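Side-chain contacts in glucosamine kinase (PDB 6HWJ), which phosphorylates D-glucosamine to D-glucosamine 6-phosphate with ATP and magnesium, and acts more weakly on glucose: residues Ala215-Pro218 against Ala219-Gly223; Thr224-Ala227 against Arg228-Ala231; Arg374-Leu377 against Asp378-Thr382; Thr383-Leu387 against Asp388-Leu392. One frame throughout, in Å; residues are numbered along the deposited sequence.

Contact 1 (Ala215-Pro218 against Ala219-Gly223)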
ATOM      1  N   ALA A 215       7.048 -14.359 -21.201  1.00 25.13           N
ATOM      2  CA  ALA A 215       5.985 -13.520 -20.645  1.00 28.72           C
ATOM      3  C   ALA A 215       5.449 -14.069 -19.329  1.00 27.94           C
ATOM      4  O   ALA A 215       4.850 -13.309 -18.559  1.00 25.38           O
ATOM      5  CB  ALA A 215       4.854 -13.372 -21.647  1.00 27.85           C
ATOM      6  N   LEU A 216       5.658 -15.348 -19.050  1.00 27.33           N
ATOM      7  CA  LEU A 216       5.212 -15.934 -17.793  1.00 29.34           C
ATOM      8  C   LEU A 216       6.210 -15.732 -16.654  1.00 27.58           C
ATOM      9  O   LEU A 216       5.823 -15.779 -15.482  1.00 28.58           O
ATOM     10  CB  LEU A 216       4.952 -17.428 -17.964  1.00 28.10           C
ATOM     11  CG  LEU A 216       3.694 -17.802 -18.742  1.00 30.74           C
ATOM     12  CD1 LEU A 216       3.643 -19.280 -19.039  1.00 33.70           C
ATOM     13  CD2 LEU A 216       2.419 -17.370 -17.962  1.00 32.36           C
ATOM     14  N   LEU A 217       7.472 -15.496 -16.955  1.00 27.10           N
ATOM     15  CA  LEU A 217       8.466 -15.413 -15.885  1.00 26.87           C
ATOM     16  C   LEU A 217       8.116 -14.359 -14.846  1.00 25.00           C
ATOM     17  O   LEU A 217       8.232 -14.651 -13.639  1.00 26.92           O
ATOM     18  CB  LEU A 217       9.859 -15.167 -16.485  1.00 28.18           C
ATOM     19  CG  LEU A 217      10.979 -14.931 -15.466  1.00 28.95           C
ATOM     20  CD1 LEU A 217      11.170 -16.128 -14.555  1.00 29.52           C
ATOM     21  CD2 LEU A 217      12.291 -14.592 -16.206  1.00 33.25           C
ATOM     22  N   PRO A 218       7.694 -13.142 -15.207  1.00 27.35           N
ATOM     23  CA  PRO A 218       7.360 -12.164 -14.153  1.00 28.18           C
ATOM     24  C   PRO A 218       6.282 -12.657 -13.196  1.00 28.97           C
ATOM     25  O   PRO A 218       6.316 -12.329 -12.002  1.00 27.48           O
ATOM     26  CB  PRO A 218       6.891 -10.927 -14.945  1.00 25.65           C
ATOM     27  CG  PRO A 218       7.597 -11.083 -16.286  1.00 28.90           C
ATOM     28  CD  PRO A 218       7.578 -12.562 -16.552  1.00 27.60           C
ATOM     29  N   ALA A 219       5.312 -13.422 -13.680  1.00 29.94           N
ATOM     30  CA  ALA A 219       4.283 -13.935 -12.788  1.00 29.37           C
ATOM     31  C   ALA A 219       4.897 -14.858 -11.742  1.00 28.71           C
ATOM     32  O   ALA A 219       4.504 -14.830 -10.566  1.00 26.88           O
ATOM     33  CB  ALA A 219       3.198 -14.657 -13.582  1.00 30.10           C
ATOM     34  N   ALA A 220       5.873 -15.673 -12.151  1.00 26.71           N
ATOM     35  CA  ALA A 220       6.573 -16.535 -11.205  1.00 24.32           C
ATOM     36  C   ALA A 220       7.447 -15.732 -10.265  1.00 26.42           C
ATOM     37  O   ALA A 220       7.547 -16.054  -9.073  1.00 28.82           O
ATOM     38  CB  ALA A 220       7.421 -17.583 -11.945  1.00 28.64           C
ATOM     39  N   GLN A 221       8.123 -14.699 -10.775  1.00 24.49           N
ATOM     40  CA  GLN A 221       8.933 -13.866  -9.891  1.00 28.07           C
ATOM     41  C   GLN A 221       8.065 -13.122  -8.880  1.00 26.72           C
ATOM     42  O   GLN A 221       8.459 -12.973  -7.718  1.00 26.04           O
ATOM     43  CB  GLN A 221       9.770 -12.901 -10.722  1.00 29.03           C
ATOM     44  CG  GLN A 221      10.663 -13.631 -11.698  1.00 32.71           C
ATOM     45  CD  GLN A 221      11.707 -12.734 -12.347  1.00 35.39           C
ATOM     46  OE1 GLN A 221      11.466 -12.149 -13.393  1.00 41.27           O
ATOM     47  NE2 GLN A 221      12.846 -12.623 -11.719  1.00 31.81           N
ATOM     48  N   LEU A 222       6.879 -12.678  -9.298  1.00 25.59           N
ATOM     49  CA  LEU A 222       5.941 -12.046  -8.375  1.00 25.99           C
ATOM     50  C   LEU A 222       5.491 -13.022  -7.295  1.00 27.34           C
ATOM     51  O   LEU A 222       5.356 -12.649  -6.124  1.00 26.67           O
ATOM     52  CB  LEU A 222       4.731 -11.501  -9.128  1.00 26.67           C
ATOM     53  CG  LEU A 222       4.984 -10.273  -9.989  1.00 28.04           C
ATOM     54  CD1 LEU A 222       3.776  -9.932 -10.832  1.00 27.72           C
ATOM     55  CD2 LEU A 222       5.362  -9.098  -9.129  1.00 26.86           C
ATOM     56  N   GLY A 223       5.263 -14.279  -7.663  1.00 28.65           N
ATOM     57  CA  GLY A 223       4.890 -15.269  -6.668  1.00 28.31           C
ATOM     58  C   GLY A 223       5.990 -15.501  -5.655  1.00 27.01           C
ATOM     59  O   GLY A 223       5.734 -15.597  -4.458  1.00 27.92           O
TER

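Contact 2 (Thr224-Ala227 against Arg228-Ala231)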
ATOM      1  N   THR A 224       7.236 -15.599  -6.121  1.00 23.74           N
ATOM      2  CA  THR A 224       8.356 -15.739  -5.201  1.00 25.39           C
ATOM      3  C   THR A 224       8.486 -14.513  -4.298  1.00 25.87           C
ATOM      4  O   THR A 224       8.735 -14.645  -3.086  1.00 28.44           O
ATOM      5  CB  THR A 224       9.646 -15.997  -6.010  1.00 28.80           C
ATOM      6  OG1 THR A 224       9.594 -17.315  -6.570  1.00 30.04           O
ATOM      7  CG2 THR A 224      10.873 -15.861  -5.143  1.00 26.70           C
ATOM      8  N   LEU A 225       8.305 -13.320  -4.857  1.00 25.06           N
ATOM      9  CA  LEU A 225       8.410 -12.094  -4.066  1.00 23.87           C
ATOM     10  C   LEU A 225       7.353 -12.058  -2.966  1.00 23.61           C
ATOM     11  O   LEU A 225       7.660 -11.753  -1.805  1.00 25.80           O
ATOM     12  CB  LEU A 225       8.280 -10.862  -4.985  1.00 26.41           C
ATOM     13  CG  LEU A 225       8.304  -9.470  -4.344  1.00 24.08           C
ATOM     14  CD1 LEU A 225       8.686  -8.412  -5.376  1.00 27.31           C
ATOM     15  CD2 LEU A 225       6.930  -9.087  -3.746  1.00 25.85           C
ATOM     16  N   THR A 226       6.108 -12.374  -3.317  1.00 22.64           N
ATOM     17  CA  THR A 226       5.010 -12.384  -2.362  1.00 23.91           C
ATOM     18  C   THR A 226       5.264 -13.378  -1.232  1.00 26.75           C
ATOM     19  O   THR A 226       4.962 -13.086  -0.069  1.00 24.84           O
ATOM     20  CB  THR A 226       3.702 -12.731  -3.080  1.00 24.43           C
ATOM     21  OG1 THR A 226       3.531 -11.880  -4.224  1.00 23.27           O
ATOM     22  CG2 THR A 226       2.507 -12.572  -2.133  1.00 24.22           C
ATOM     23  N   ALA A 227       5.835 -14.544  -1.555  1.00 26.05           N
ATOM     24  CA  ALA A 227       6.133 -15.544  -0.532  1.00 27.09           C
ATOM     25  C   ALA A 227       7.260 -15.092   0.388  1.00 26.30           C
ATOM     26  O   ALA A 227       7.186 -15.276   1.616  1.00 26.74           O
ATOM     27  CB  ALA A 227       6.486 -16.887  -1.182  1.00 29.22           C
ATOM     28  N   ARG A 228       8.310 -14.495  -0.178  1.00 23.69           N
ATOM     29  CA  ARG A 228       9.379 -13.934   0.641  1.00 25.38           C
ATOM     30  C   ARG A 228       8.843 -12.821   1.540  1.00 27.59           C
ATOM     31  O   ARG A 228       9.232 -12.709   2.713  1.00 23.86           O
ATOM     32  CB  ARG A 228      10.501 -13.399  -0.251  1.00 26.78           C
ATOM     33  CG  ARG A 228      11.263 -14.475  -1.025  1.00 28.10           C
ATOM     34  CD  ARG A 228      12.195 -13.839  -2.063  1.00 27.55           C
ATOM     35  NE  ARG A 228      13.042 -14.858  -2.694  1.00 26.22           N
ATOM     36  CZ  ARG A 228      13.834 -14.631  -3.740  1.00 30.03           C
ATOM     37  NH1 ARG A 228      13.881 -13.426  -4.304  1.00 29.14           N
ATOM     38  NH2 ARG A 228      14.571 -15.614  -4.233  1.00 29.42           N
ATOM     39  N   MET A 229       7.992 -11.963   0.983  1.00 23.33           N
ATOM     40  CA  MET A 229       7.365 -10.889   1.752  1.00 27.93           C
ATOM     41  C   MET A 229       6.554 -11.458   2.916  1.00 28.25           C
ATOM     42  O   MET A 229       6.743 -11.054   4.075  1.00 27.79           O
ATOM     43  CB  MET A 229       6.483 -10.051   0.817  1.00 24.35           C
ATOM     44  CG  MET A 229       5.825  -8.839   1.464  1.00 27.97           C
ATOM     45  SD  MET A 229       4.756  -7.957   0.279  1.00 25.93           S
ATOM     46  CE  MET A 229       3.332  -9.041   0.245  1.00 29.60           C
ATOM     47  N   HIS A 230       5.677 -12.436   2.635  1.00 26.43           N
ATOM     48  CA  HIS A 230       4.837 -12.986   3.700  1.00 29.16           C
ATOM     49  C   HIS A 230       5.661 -13.713   4.760  1.00 27.81           C
ATOM     50  O   HIS A 230       5.381 -13.604   5.957  1.00 29.16           O
ATOM     51  CB  HIS A 230       3.780 -13.923   3.113  1.00 25.50           C
ATOM     52  CG  HIS A 230       2.683 -13.216   2.395  1.00 26.82           C
ATOM     53  ND1 HIS A 230       1.855 -13.849   1.492  1.00 29.52           N
ATOM     54  CD2 HIS A 230       2.267 -11.931   2.451  1.00 25.86           C
ATOM     55  CE1 HIS A 230       0.980 -12.979   1.027  1.00 29.20           C
ATOM     56  NE2 HIS A 230       1.216 -11.807   1.590  1.00 27.00           N
ATOM     57  N   ALA A 231       6.677 -14.463   4.345  1.00 28.91           N
ATOM     58  CA  ALA A 231       7.504 -15.176   5.308  1.00 32.19           C
ATOM     59  C   ALA A 231       8.157 -14.211   6.285  1.00 30.04           C
ATOM     60  O   ALA A 231       8.260 -14.500   7.480  1.00 30.92           O
ATOM     61  CB  ALA A 231       8.564 -16.012   4.586  1.00 34.25           C
TER

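Contact 3 (Arg374-Leu377 against Asp378-Thr382)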
ATOM      1  N   ARG A 374      -1.375 -19.745 -12.589  1.00 32.60           N
ATOM      2  CA  ARG A 374      -0.728 -20.974 -12.162  1.00 36.46           C
ATOM      3  C   ARG A 374       0.757 -20.757 -11.867  1.00 34.76           C
ATOM      4  O   ARG A 374       1.275 -21.276 -10.864  1.00 30.06           O
ATOM      5  CB  ARG A 374      -0.914 -22.049 -13.230  1.00 47.78           C
ATOM      6  CG  ARG A 374      -0.228 -23.386 -12.924  1.00 63.18           C
ATOM      7  CD  ARG A 374      -0.594 -23.903 -11.535  1.00 77.88           C
ATOM      8  NE  ARG A 374      -2.040 -23.953 -11.334  1.00 89.05           N
ATOM      9  CZ  ARG A 374      -2.634 -24.053 -10.148  1.00 96.38           C
ATOM     10  NH1 ARG A 374      -3.956 -24.088 -10.073  1.00 99.54           N
ATOM     11  NH2 ARG A 374      -1.908 -24.113  -9.040  1.00 98.63           N
ATOM     12  N   SER A 375       1.456 -19.992 -12.722  1.00 33.46           N
ATOM     13  CA  SER A 375       2.870 -19.713 -12.479  1.00 36.11           C
ATOM     14  C   SER A 375       3.075 -18.980 -11.159  1.00 32.39           C
ATOM     15  O   SER A 375       4.009 -19.288 -10.413  1.00 32.96           O
ATOM     16  CB  SER A 375       3.465 -18.887 -13.630  1.00 37.03           C
ATOM     17  OG  SER A 375       3.332 -19.557 -14.875  1.00 41.35           O
ATOM     18  N   PHE A 376       2.229 -17.990 -10.873  1.00 28.06           N
ATOM     19  CA  PHE A 376       2.336 -17.248  -9.626  1.00 30.26           C
ATOM     20  C   PHE A 376       2.146 -18.159  -8.425  1.00 27.74           C
ATOM     21  O   PHE A 376       2.977 -18.183  -7.515  1.00 29.22           O
ATOM     22  CB  PHE A 376       1.301 -16.114  -9.593  1.00 28.36           C
ATOM     23  CG  PHE A 376       1.311 -15.327  -8.316  1.00 27.22           C
ATOM     24  CD1 PHE A 376       0.633 -15.783  -7.200  1.00 27.49           C
ATOM     25  CD2 PHE A 376       2.017 -14.136  -8.229  1.00 26.99           C
ATOM     26  CE1 PHE A 376       0.665 -15.074  -6.023  1.00 28.87           C
ATOM     27  CE2 PHE A 376       2.020 -13.409  -7.066  1.00 27.69           C
ATOM     28  CZ  PHE A 376       1.361 -13.887  -5.951  1.00 28.47           C
ATOM     29  N   LEU A 377       1.035 -18.909  -8.399  1.00 31.68           N
ATOM     30  CA  LEU A 377       0.737 -19.772  -7.260  1.00 33.69           C
ATOM     31  C   LEU A 377       1.800 -20.850  -7.054  1.00 34.81           C
ATOM     32  O   LEU A 377       2.183 -21.140  -5.915  1.00 32.42           O
ATOM     33  CB  LEU A 377      -0.634 -20.418  -7.455  1.00 36.39           C
ATOM     34  CG  LEU A 377      -1.837 -19.499  -7.299  1.00 39.94           C
ATOM     35  CD1 LEU A 377      -3.116 -20.228  -7.667  1.00 42.68           C
ATOM     36  CD2 LEU A 377      -1.925 -18.949  -5.876  1.00 42.92           C
ATOM     37  N   ASP A 378       2.265 -21.481  -8.140  1.00 34.03           N
ATOM     38  CA  ASP A 378       3.299 -22.506  -8.005  1.00 35.83           C
ATOM     39  C   ASP A 378       4.574 -21.927  -7.401  1.00 31.58           C
ATOM     40  O   ASP A 378       5.152 -22.497  -6.464  1.00 29.47           O
ATOM     41  CB  ASP A 378       3.585 -23.146  -9.364  1.00 46.89           C
ATOM     42  CG  ASP A 378       2.444 -24.021  -9.845  1.00 62.05           C
ATOM     43  OD1 ASP A 378       1.465 -24.213  -9.087  1.00 67.29           O
ATOM     44  OD2 ASP A 378       2.521 -24.517 -10.987  1.00 69.24           O
ATOM     45  N   ALA A 379       5.025 -20.780  -7.919  1.00 28.66           N
ATOM     46  CA  ALA A 379       6.207 -20.132  -7.361  1.00 28.35           C
ATOM     47  C   ALA A 379       5.976 -19.721  -5.916  1.00 27.87           C
ATOM     48  O   ALA A 379       6.849 -19.901  -5.060  1.00 28.20           O
ATOM     49  CB  ALA A 379       6.581 -18.923  -8.220  1.00 28.81           C
ATOM     50  N   TYR A 380       4.797 -19.167  -5.622  1.00 28.52           N
ATOM     51  CA  TYR A 380       4.477 -18.762  -4.258  1.00 27.83           C
ATOM     52  C   TYR A 380       4.517 -19.950  -3.303  1.00 28.25           C
ATOM     53  O   TYR A 380       5.152 -19.885  -2.241  1.00 28.72           O
ATOM     54  CB  TYR A 380       3.113 -18.071  -4.246  1.00 28.14           C
ATOM     55  CG  TYR A 380       2.635 -17.611  -2.878  1.00 29.49           C
ATOM     56  CD1 TYR A 380       3.134 -16.455  -2.295  1.00 25.28           C
ATOM     57  CD2 TYR A 380       1.658 -18.336  -2.192  1.00 32.68           C
ATOM     58  CE1 TYR A 380       2.683 -16.029  -1.037  1.00 25.75           C
ATOM     59  CE2 TYR A 380       1.199 -17.933  -0.946  1.00 31.45           C
ATOM     60  CZ  TYR A 380       1.703 -16.784  -0.370  1.00 28.11           C
ATOM     61  OH  TYR A 380       1.248 -16.410   0.860  1.00 29.42           O
ATOM     62  N   ARG A 381       3.851 -21.045  -3.663  1.00 31.15           N
ATOM     63  CA  ARG A 381       3.847 -22.242  -2.817  1.00 31.23           C
ATOM     64  C   ARG A 381       5.242 -22.832  -2.678  1.00 35.18           C
ATOM     65  O   ARG A 381       5.669 -23.192  -1.572  1.00 36.03           O
ATOM     66  CB  ARG A 381       2.901 -23.305  -3.386  1.00 35.66           C
ATOM     67  CG  ARG A 381       1.416 -23.039  -3.148  1.00 38.65           C
ATOM     68  CD  ARG A 381       0.597 -24.302  -3.386  1.00 42.19           C
ATOM     69  NE  ARG A 381      -0.819 -24.118  -3.095  1.00 43.95           N
ATOM     70  CZ  ARG A 381      -1.747 -23.858  -4.013  1.00 47.91           C
ATOM     71  NH1 ARG A 381      -1.415 -23.743  -5.295  1.00 49.67           N
ATOM     72  NH2 ARG A 381      -3.008 -23.709  -3.649  1.00 48.29           N
ATOM     73  N   THR A 382       5.975 -22.949  -3.796  1.00 34.66           N
ATOM     74  CA  THR A 382       7.330 -23.498  -3.736  1.00 35.57           C
ATOM     75  C   THR A 382       8.227 -22.649  -2.841  1.00 32.50           C
ATOM     76  O   THR A 382       9.012 -23.182  -2.050  1.00 31.09           O
ATOM     77  CB  THR A 382       7.923 -23.599  -5.140  1.00 38.01           C
ATOM     78  OG1 THR A 382       7.067 -24.385  -5.965  1.00 38.58           O
ATOM     79  CG2 THR A 382       9.301 -24.262  -5.108  1.00 39.97           C
TER

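Contact 4 (Thr383-Leu387 against Asp388-Leu392)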
ATOM      1  N   THR A 383       8.129 -21.325  -2.953  1.00 30.73           N
ATOM      2  CA  THR A 383       8.964 -20.452  -2.129  1.00 28.95           C
ATOM      3  C   THR A 383       8.564 -20.518  -0.659  1.00 30.80           C
ATOM      4  O   THR A 383       9.435 -20.641   0.224  1.00 30.25           O
ATOM      5  CB  THR A 383       8.907 -19.027  -2.662  1.00 31.23           C
ATOM      6  OG1 THR A 383       9.399 -19.001  -4.007  1.00 31.45           O
ATOM      7  CG2 THR A 383       9.764 -18.082  -1.804  1.00 33.78           C
ATOM      8  N   LEU A 384       7.254 -20.484  -0.364  1.00 29.22           N
ATOM      9  CA  LEU A 384       6.837 -20.667   1.026  1.00 32.67           C
ATOM     10  C   LEU A 384       7.405 -21.963   1.603  1.00 33.86           C
ATOM     11  O   LEU A 384       7.860 -21.998   2.752  1.00 35.48           O
ATOM     12  CB  LEU A 384       5.322 -20.679   1.154  1.00 31.59           C
ATOM     13  CG  LEU A 384       4.583 -19.350   1.056  1.00 31.16           C
ATOM     14  CD1 LEU A 384       3.089 -19.572   1.374  1.00 30.10           C
ATOM     15  CD2 LEU A 384       5.160 -18.302   1.991  1.00 32.69           C
ATOM     16  N   ALA A 385       7.383 -23.048   0.818  1.00 32.82           N
ATOM     17  CA  ALA A 385       7.894 -24.318   1.317  1.00 33.25           C
ATOM     18  C   ALA A 385       9.409 -24.254   1.517  1.00 35.02           C
ATOM     19  O   ALA A 385       9.933 -24.732   2.529  1.00 33.42           O
ATOM     20  CB  ALA A 385       7.526 -25.453   0.356  1.00 35.00           C
ATOM     21  N   ARG A 386      10.126 -23.657   0.568  1.00 35.61           N
ATOM     22  CA  ARG A 386      11.568 -23.470   0.728  1.00 36.43           C
ATOM     23  C   ARG A 386      11.897 -22.671   1.983  1.00 36.74           C
ATOM     24  O   ARG A 386      12.944 -22.885   2.602  1.00 37.48           O
ATOM     25  CB  ARG A 386      12.127 -22.772  -0.508  1.00 37.53           C
ATOM     26  CG  ARG A 386      13.624 -22.695  -0.571  1.00 44.51           C
ATOM     27  CD  ARG A 386      14.084 -22.078  -1.900  1.00 46.29           C
ATOM     28  NE  ARG A 386      15.498 -22.345  -2.152  1.00 48.87           N
ATOM     29  CZ  ARG A 386      16.152 -21.958  -3.245  1.00 47.42           C
ATOM     30  NH1 ARG A 386      15.520 -21.291  -4.202  1.00 40.40           N
ATOM     31  NH2 ARG A 386      17.442 -22.251  -3.380  1.00 50.70           N
ATOM     32  N   LEU A 387      11.024 -21.751   2.375  1.00 38.07           N
ATOM     33  CA  LEU A 387      11.224 -20.943   3.568  1.00 39.11           C
ATOM     34  C   LEU A 387      10.547 -21.536   4.802  1.00 40.05           C
ATOM     35  O   LEU A 387      10.484 -20.869   5.836  1.00 40.11           O
ATOM     36  CB  LEU A 387      10.694 -19.516   3.330  1.00 36.85           C
ATOM     37  CG  LEU A 387      11.348 -18.782   2.161  1.00 38.47           C
ATOM     38  CD1 LEU A 387      10.667 -17.456   1.902  1.00 37.17           C
ATOM     39  CD2 LEU A 387      12.836 -18.570   2.416  1.00 39.56           C
ATOM     40  N   ASP A 388      10.039 -22.764   4.713  1.00 43.91           N
ATOM     41  CA  ASP A 388       9.333 -23.405   5.819  1.00 46.99           C
ATOM     42  C   ASP A 388       8.264 -22.479   6.401  1.00 41.74           C
ATOM     43  O   ASP A 388       8.165 -22.282   7.614  1.00 42.16           O
ATOM     44  CB  ASP A 388      10.320 -23.846   6.903  1.00 62.95           C
ATOM     45  CG  ASP A 388      11.277 -24.916   6.419  1.00 76.84           C
ATOM     46  OD1 ASP A 388      10.834 -25.830   5.688  1.00 81.69           O
ATOM     47  OD2 ASP A 388      12.474 -24.842   6.764  1.00 81.82           O
ATOM     48  N   ALA A 389       7.454 -21.902   5.512  1.00 37.55           N
ATOM     49  CA  ALA A 389       6.367 -21.003   5.883  1.00 36.28           C
ATOM     50  C   ALA A 389       5.064 -21.420   5.211  1.00 38.40           C
ATOM     51  O   ALA A 389       4.199 -20.579   4.949  1.00 42.86           O
ATOM     52  CB  ALA A 389       6.711 -19.561   5.521  1.00 35.08           C
ATOM     53  N   ASP A 390       4.910 -22.716   4.934  1.00 38.35           N
ATOM     54  CA  ASP A 390       3.762 -23.195   4.168  1.00 44.49           C
ATOM     55  C   ASP A 390       2.435 -22.824   4.829  1.00 41.62           C
ATOM     56  O   ASP A 390       1.442 -22.547   4.138  1.00 38.20           O
ATOM     57  CB  ASP A 390       3.826 -24.719   4.003  1.00 55.13           C
ATOM     58  CG  ASP A 390       5.198 -25.212   3.592  1.00 63.32           C
ATOM     59  OD1 ASP A 390       6.129 -25.166   4.423  1.00 65.48           O
ATOM     60  OD2 ASP A 390       5.340 -25.646   2.435  1.00 67.34           O
ATOM     61  N   ASP A 391       2.392 -22.829   6.164  1.00 42.98           N
ATOM     62  CA  ASP A 391       1.130 -22.785   6.893  1.00 48.48           C
ATOM     63  C   ASP A 391       0.503 -21.395   6.975  1.00 42.77           C
ATOM     64  O   ASP A 391      -0.608 -21.270   7.502  1.00 39.80           O
ATOM     65  CB  ASP A 391       1.334 -23.330   8.316  1.00 63.22           C
ATOM     66  CG  ASP A 391       2.533 -22.712   9.016  1.00 76.70           C
ATOM     67  OD1 ASP A 391       3.165 -21.798   8.439  1.00 80.32           O
ATOM     68  OD2 ASP A 391       2.850 -23.148  10.144  1.00 82.72           O
ATOM     69  N   LEU A 392       1.168 -20.343   6.492  1.00 34.04           N
ATOM     70  CA  LEU A 392       0.519 -19.043   6.501  1.00 34.70           C
ATOM     71  C   LEU A 392      -0.475 -18.889   5.365  1.00 32.61           C
ATOM     72  O   LEU A 392      -1.322 -17.986   5.413  1.00 36.32           O
ATOM     73  CB  LEU A 392       1.578 -17.933   6.446  1.00 37.79           C
ATOM     74  CG  LEU A 392       2.487 -17.836   5.243  1.00 42.68           C
ATOM     75  CD1 LEU A 392       1.839 -17.047   4.116  1.00 44.71           C
ATOM     76  CD2 LEU A 392       3.814 -17.202   5.664  1.00 41.29           C
TER

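Contact 1 (Ala215-Pro218 against Ala219-Gly223)
Leu216 O is approached by two backbone amides, and neither makes a strong bond: Ala219 N lies 3.0 Å from Leu216 O at a bent N-H...O angle of 122°, and Ala220 N lies 3.3 Å from Leu216 O, straighter but weak. Helix 212-234 is kinked here: Pro218 has no N-H to give to the turn before it, and the weak bonds to Leu216 O are consistent with that distortion. Past the proline the alpha-helical pattern is regular. Gln221 N meets Leu217 O at 2.9 Å, and Leu222 N reaches Pro218 O at 2.8 Å with an N-H...O angle of 159°.

On the exposed flank the side chains of Leu217 and Gln221, one turn apart, pass at a slant. Leu217 swings CG away from its backbone N (chi1 175°), which carries the isobutyl group along the helix toward the glutamine. Its CD1 packs on Gln221 CG at 3.8 Å, while the amide end, on an extended chain, lies beside the branch carbon. The aliphatic part of Gln221 also lies over the backbone, with CG 3.3 Å from Leu217 O.

The other flanks face the protein. Pro218 and Leu222 rest on Trp197 of helix 194-207, whereas Leu216 and Ala219 turn to helix 362-386, touching Ser375 and Ala372 respectively. The kinked turn therefore joins two helices through small and branched apolar groups. On the glutamine side the closest approach of the two side chains is made by the amide oxygen: Gln221 OE1 stands 3.5 Å from Leu217 CG.

Contact 2 (Thr224-Ala227 against Arg228-Ala231)
The guanidinium of Arg228 carries the methyl of Thr224 on one face, with Thr224 CG2 3.4 Å above the plane and over its centre. Two residues on, the His230 ring has Thr226 O 3.3 Å above one face, displaced toward the rim, and the methyl Thr226 CG2 lies 3.5 Å from His230 CE1. Both are i to i+4 pairs on helix 212-234, and in each the threonine and its partner run alongside one another in the same direction.

The threonine rotamers explain the pairing. In Thr224 the hydroxyl OG1 lies beside the backbone N (chi1 -71°), which leaves CG2 anti to that N and facing Arg228, while OG1 meets Thr383 OG1 on helix 362-386. Thr226 is built alike, its OG1 hydrogen-bonding Leu222 O. The straight Arg228 chain passes over Thr224 O on its way, CG being 3.3 Å from that oxygen, and its NH1 forms a salt bridge with Glu162.

Regular backbone bonds hold the spacing, among them Arg228 N to Thr224 O and Met229 N to Leu225 O, the latter 2.8 Å long.

His230 is fixed at both ring nitrogens, ND1 by Tyr380 OH and NE2 by Asp338 OD2, which links this helix to helices 362-386 and 335-356. The nearby carboxylate would probably favour a proton on NE2, leaving ND1 suited to accept from the tyrosine hydroxyl.

Contact 3 (Arg374-Leu377 against Asp378-Thr382)
Arg374 leans forward to Asp378, one turn further along helix 362-386. From CB the chain leaves with CG opposite the backbone N (chi1 178°) and then bends twice, at chi2 and chi3, which brings its end to the carboxylate. CG lies 3.5 Å from Asp378 OD2. CD is equally far, 3.2 Å, from Asp378 OD1 and OD2. Beyond NE the guanidinium presents its edge: NH2 forms a salt bridge with Asp378 OD1 at 3.4 Å, a weak bond by length though nearly straight (174°). The guanidinium and carboxylate planes are 38° apart. Arg374 is poorly ordered, so this grip is probably loose.

The same NH2 comes within 3.8 Å of Arg381 NH1, the two guanidinium planes nearly coplanar. Asp378 lies beside Arg374, and Arg381 has its own salt bridge to Asp395, so the two carboxylates probably offset the like charges.

On the buried flank Phe376 CE1 packs on Tyr380 CB at 4.3 Å. The Tyr380 ring leads on toward helix 212-234, touching Thr226 and Ala227, and Phe393 stands edge-to-face with it. Further along the helix, Asp378 O takes two donors from opposite faces of its plane, Thr382 N and Thr382 OG1, the hydroxyl at 2.7 Å.

Charged i to i+4 and i to i+7 neighbours on one flank and aromatic i to i+4 neighbours on the other are characteristic of an amphipathic helix, here one whose apolar side packs against helices 212-234 and 335-356 in the kinase's helical region.

Contact 4 (Thr383-Leu387 against Asp388-Leu392)
A Schellman motif ends helix 362-386, with Asp388 as its C-prime residue at positive phi (50°). Its two backbone bonds define it: Ala389 N makes the 6→1 bond to Leu384 O at 2.8 Å, and Asp388 N the 5→2 bond to Ala385 O at 2.9 Å. The first of these is nearly straight, at 166°, whereas the donor of the second stands well above the plane of the Ala385 carbonyl.

The reversal brings Leu384, Ala389 and Leu392 together. Leu384 reaches past the turn with both methyls: CD2 lies 4.1 Å from Ala389 CB, and CD1 touches Leu392 CD1 at 3.9 Å. Leu392 belongs to the short 3-10 segment 390-392 and holds its CG between the backbone N and the carbonyl carbon (chi1 62°), from where its methyls meet those of Leu384 at a slant.

Asp390 brings its carboxylate to Ala385 in the last helical turn. Its CG is 3.6 Å from Ala385 CA, which sets the carboxylate beside the backbone and methyl of Ala385.

The turn lies away from the magnesium and substrate sites. Its apolar side is turned to helix 212-234: Leu384 touches Ala227, Leu387 touches Ala231, and Leu392 touches His230. From there the chain, still in a loop, goes on to helix 398-416.

In the fold
The four contacts lie on two neighbouring helices: contacts 1 and 2 follow one another along helix 212-234, contact 3 lies on helix 362-386, and contact 4 closes that helix. Contacts 1 and 3 have centres 9 Å apart and meet where Ala220 O is 3.1 Å from Ala379 CB. Contacts 2 and 3 are joined by His230 ND1 and Tyr380 OH, 2.7 Å apart, and contacts 2 and 4 by the hydroxyls of Thr224 and Thr383. Of the two, helix 212-234 is nearer the metal site: the side chain of Met229 is about 8 Å from that of Gln305, against about 11 Å for Phe376 of contact 3, and about 12 Å from a bound magnesium ion.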